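PDB 3TR4: inorganic pyrophosphatase from Coxiella burnetii, which probably catalyses the magnesium-dependent hydrolysis of inorganic pyrophosphate to two phosphate ions. Local coordinates for residues D16-I21 and G84-V89. Residues are numbered along the deposited sequence; the frame is centred on the assembly and turned at random.
Sequences DFNVII and GVLMRV
Phe-17 CG sits between its backbone N and carbonyl carbon (chi1 62°), and Val-89 CG2 does likewise (CG1 at -57°). With Phe-17 chi2 near -86°, Val-89 CG2 lies over one ring face, offset toward the CE2-CZ rim, a CH-pi contact 3.6 Å from the ring centroid. The same CG2 touches Val-19 CG2 at 3.5 Å. Arg-88 bends at chi3, which brings NE toward Asp-16. Its NH2 gives a nearly straight salt-bridge bond to Asp-16 OD2 (2.8 Å). OD2 lies in the guanidinium plane, while NH2 reaches it from above the carboxylate plane. NE adds a weak bond to OD1.

Phe-17/Val-89 and Val-19/Met-87 are antiparallel hydrogen-bonded pairs, each with two N-H to O bonds. Ile-21 N to Val-85 O (2.9 Å) and Gly-84 N to Ile-21 O (2.7 Å) carry the bonding on toward Gly-84. Selenomethionine Met-87 rests its SE on Ile-21 CG1 at 3.9 Å.

Phe-17, Val-19, Met-87 and Val-89 face the barrel core of the pyrophosphatase fold, against Val-73 and Val-75 of strand 72-75. Phe-17 meets Phe-167 of helix 160-175. Strand 56-59 flanks 16-21. A neighbouring subunit hydrogen-bonds to the Leu-86 backbone and packs strand 40-46 on Ile-20, Leu-86 and Met-87.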
loop_
_atom_site.group_PDB
_atom_site.type_symbol
_atom_site.label_atom_id
_atom_site.label_comp_id
_atom_site.label_asym_id
_atom_site.label_seq_id
_atom_site.Cartn_x
_atom_site.Cartn_y
_atom_site.Cartn_z
ATOM N N ASP B 16 -9.632 31.122 3.102
ATOM C CA ASP B 16 -8.891 30.755 1.907
ATOM C C ASP B 16 -7.410 31.038 2.089
ATOM O O ASP B 16 -6.899 32.053 1.611
ATOM C CB ASP B 16 -9.425 31.516 0.692
ATOM C CG ASP B 16 -8.642 31.221 -0.571
ATOM O OD1 ASP B 16 -7.916 30.204 -0.601
ATOM O OD2 ASP B 16 -8.754 32.006 -1.534
ATOM N N PHE B 17 -6.723 30.140 2.786
ATOM C CA PHE B 17 -5.296 30.311 3.004
ATOM C C PHE B 17 -4.494 29.101 2.536
ATOM O O PHE B 17 -5.052 28.041 2.254
ATOM C CB PHE B 17 -4.991 30.684 4.464
ATOM C CG PHE B 17 -5.402 29.643 5.477
ATOM C CD1 PHE B 17 -6.692 29.620 5.987
ATOM C CD2 PHE B 17 -4.484 28.720 5.953
ATOM C CE1 PHE B 17 -7.064 28.679 6.934
ATOM C CE2 PHE B 17 -4.848 27.778 6.903
ATOM C CZ PHE B 17 -6.138 27.757 7.393
ATOM N N ASN B 18 -3.181 29.277 2.436
ATOM C CA ASN B 18 -2.308 28.230 1.921
ATOM C C ASN B 18 -1.766 27.315 3.007
ATOM O O ASN B 18 -1.441 27.756 4.109
ATOM C CB ASN B 18 -1.150 28.847 1.137
ATOM C CG ASN B 18 -1.610 29.521 -0.142
ATOM O OD1 ASN B 18 -2.608 29.120 -0.740
ATOM N ND2 ASN B 18 -0.881 30.546 -0.569
ATOM N N VAL B 19 -1.667 26.032 2.686
ATOM C CA VAL B 19 -1.052 25.074 3.589
ATOM C C VAL B 19 -0.121 24.171 2.801
ATOM O O VAL B 19 -0.483 23.660 1.740
ATOM C CB VAL B 19 -2.107 24.219 4.316
ATOM C CG1 VAL B 19 -1.444 23.058 5.037
ATOM C CG2 VAL B 19 -2.898 25.079 5.299
ATOM N N ILE B 20 1.092 24.001 3.309
ATOM C CA ILE B 20 2.010 23.025 2.749
ATOM C C ILE B 20 1.952 21.773 3.613
ATOM O O ILE B 20 2.233 21.816 4.811
ATOM C CB ILE B 20 3.448 23.564 2.677
ATOM C CG1 ILE B 20 3.525 24.722 1.677
ATOM C CG2 ILE B 20 4.406 22.451 2.278
ATOM C CD1 ILE B 20 4.869 25.430 1.639
ATOM N N ILE B 21 1.563 20.662 3.004
ATOM C CA ILE B 21 1.380 19.421 3.742
ATOM C C ILE B 21 2.728 18.772 4.038
ATOM O O ILE B 21 3.592 18.693 3.167
ATOM C CB ILE B 21 0.476 18.442 2.974
ATOM C CG1 ILE B 21 -0.933 19.028 2.833
ATOM C CG2 ILE B 21 0.420 17.099 3.685
ATOM C CD1 ILE B 21 -1.646 19.245 4.155
ATOM N N GLY B 84 4.580 17.687 0.897
ATOM C CA GLY B 84 5.276 18.597 0.006
ATOM C C GLY B 84 4.330 19.349 -0.907
ATOM O O GLY B 84 4.735 20.265 -1.622
ATOM N N VAL B 85 3.060 18.961 -0.874
ATOM C CA VAL B 85 2.046 19.559 -1.729
ATOM C C VAL B 85 1.391 20.761 -1.050
ATOM O O VAL B 85 1.172 20.757 0.157
ATOM C CB VAL B 85 0.974 18.517 -2.107
ATOM C CG1 VAL B 85 -0.209 19.178 -2.796
ATOM C CG2 VAL B 85 1.584 17.441 -2.993
ATOM N N LEU B 86 1.095 21.792 -1.833
ATOM C CA LEU B 86 0.410 22.973 -1.315
ATOM C C LEU B 86 -1.077 22.880 -1.637
ATOM O O LEU B 86 -1.456 22.402 -2.702
ATOM C CB LEU B 86 1.009 24.244 -1.922
ATOM C CG LEU B 86 0.584 25.585 -1.319
ATOM C CD1 LEU B 86 1.620 26.657 -1.613
ATOM C CD2 LEU B 86 -0.791 26.008 -1.819
HETATM N N MSE B 87 -1.919 23.323 -0.712
HETATM C CA MSE B 87 -3.359 23.313 -0.938
HETATM C C MSE B 87 -4.040 24.513 -0.294
HETATM O O MSE B 87 -3.531 25.093 0.666
HETATM C CB MSE B 87 -3.980 22.003 -0.445
HETATM C CG MSE B 87 -3.809 21.735 1.039
HETATM SE SE MSE B 87 -4.463 19.952 1.526
HETATM C CE MSE B 87 -6.307 20.132 0.904
ATOM N N ARG B 88 -5.191 24.889 -0.844
ATOM C CA ARG B 88 -5.951 26.013 -0.330
ATOM C C ARG B 88 -7.063 25.505 0.576
ATOM O O ARG B 88 -7.868 24.663 0.171
ATOM C CB ARG B 88 -6.525 26.832 -1.488
ATOM C CG ARG B 88 -5.450 27.489 -2.350
ATOM C CD ARG B 88 -6.031 28.165 -3.583
ATOM N NE ARG B 88 -7.101 29.097 -3.244
ATOM C CZ ARG B 88 -8.318 29.058 -3.777
ATOM N NH1 ARG B 88 -8.617 28.137 -4.684
ATOM N NH2 ARG B 88 -9.235 29.941 -3.409
ATOM N N VAL B 89 -7.102 26.017 1.802
ATOM C CA VAL B 89 -8.029 25.516 2.809
ATOM C C VAL B 89 -8.804 26.637 3.492
ATOM O O VAL B 89 -8.502 27.818 3.321
ATOM C CB VAL B 89 -7.282 24.687 3.890
ATOM C CG1 VAL B 89 -6.517 23.544 3.249
ATOM C CG2 VAL B 89 -6.341 25.573 4.687
#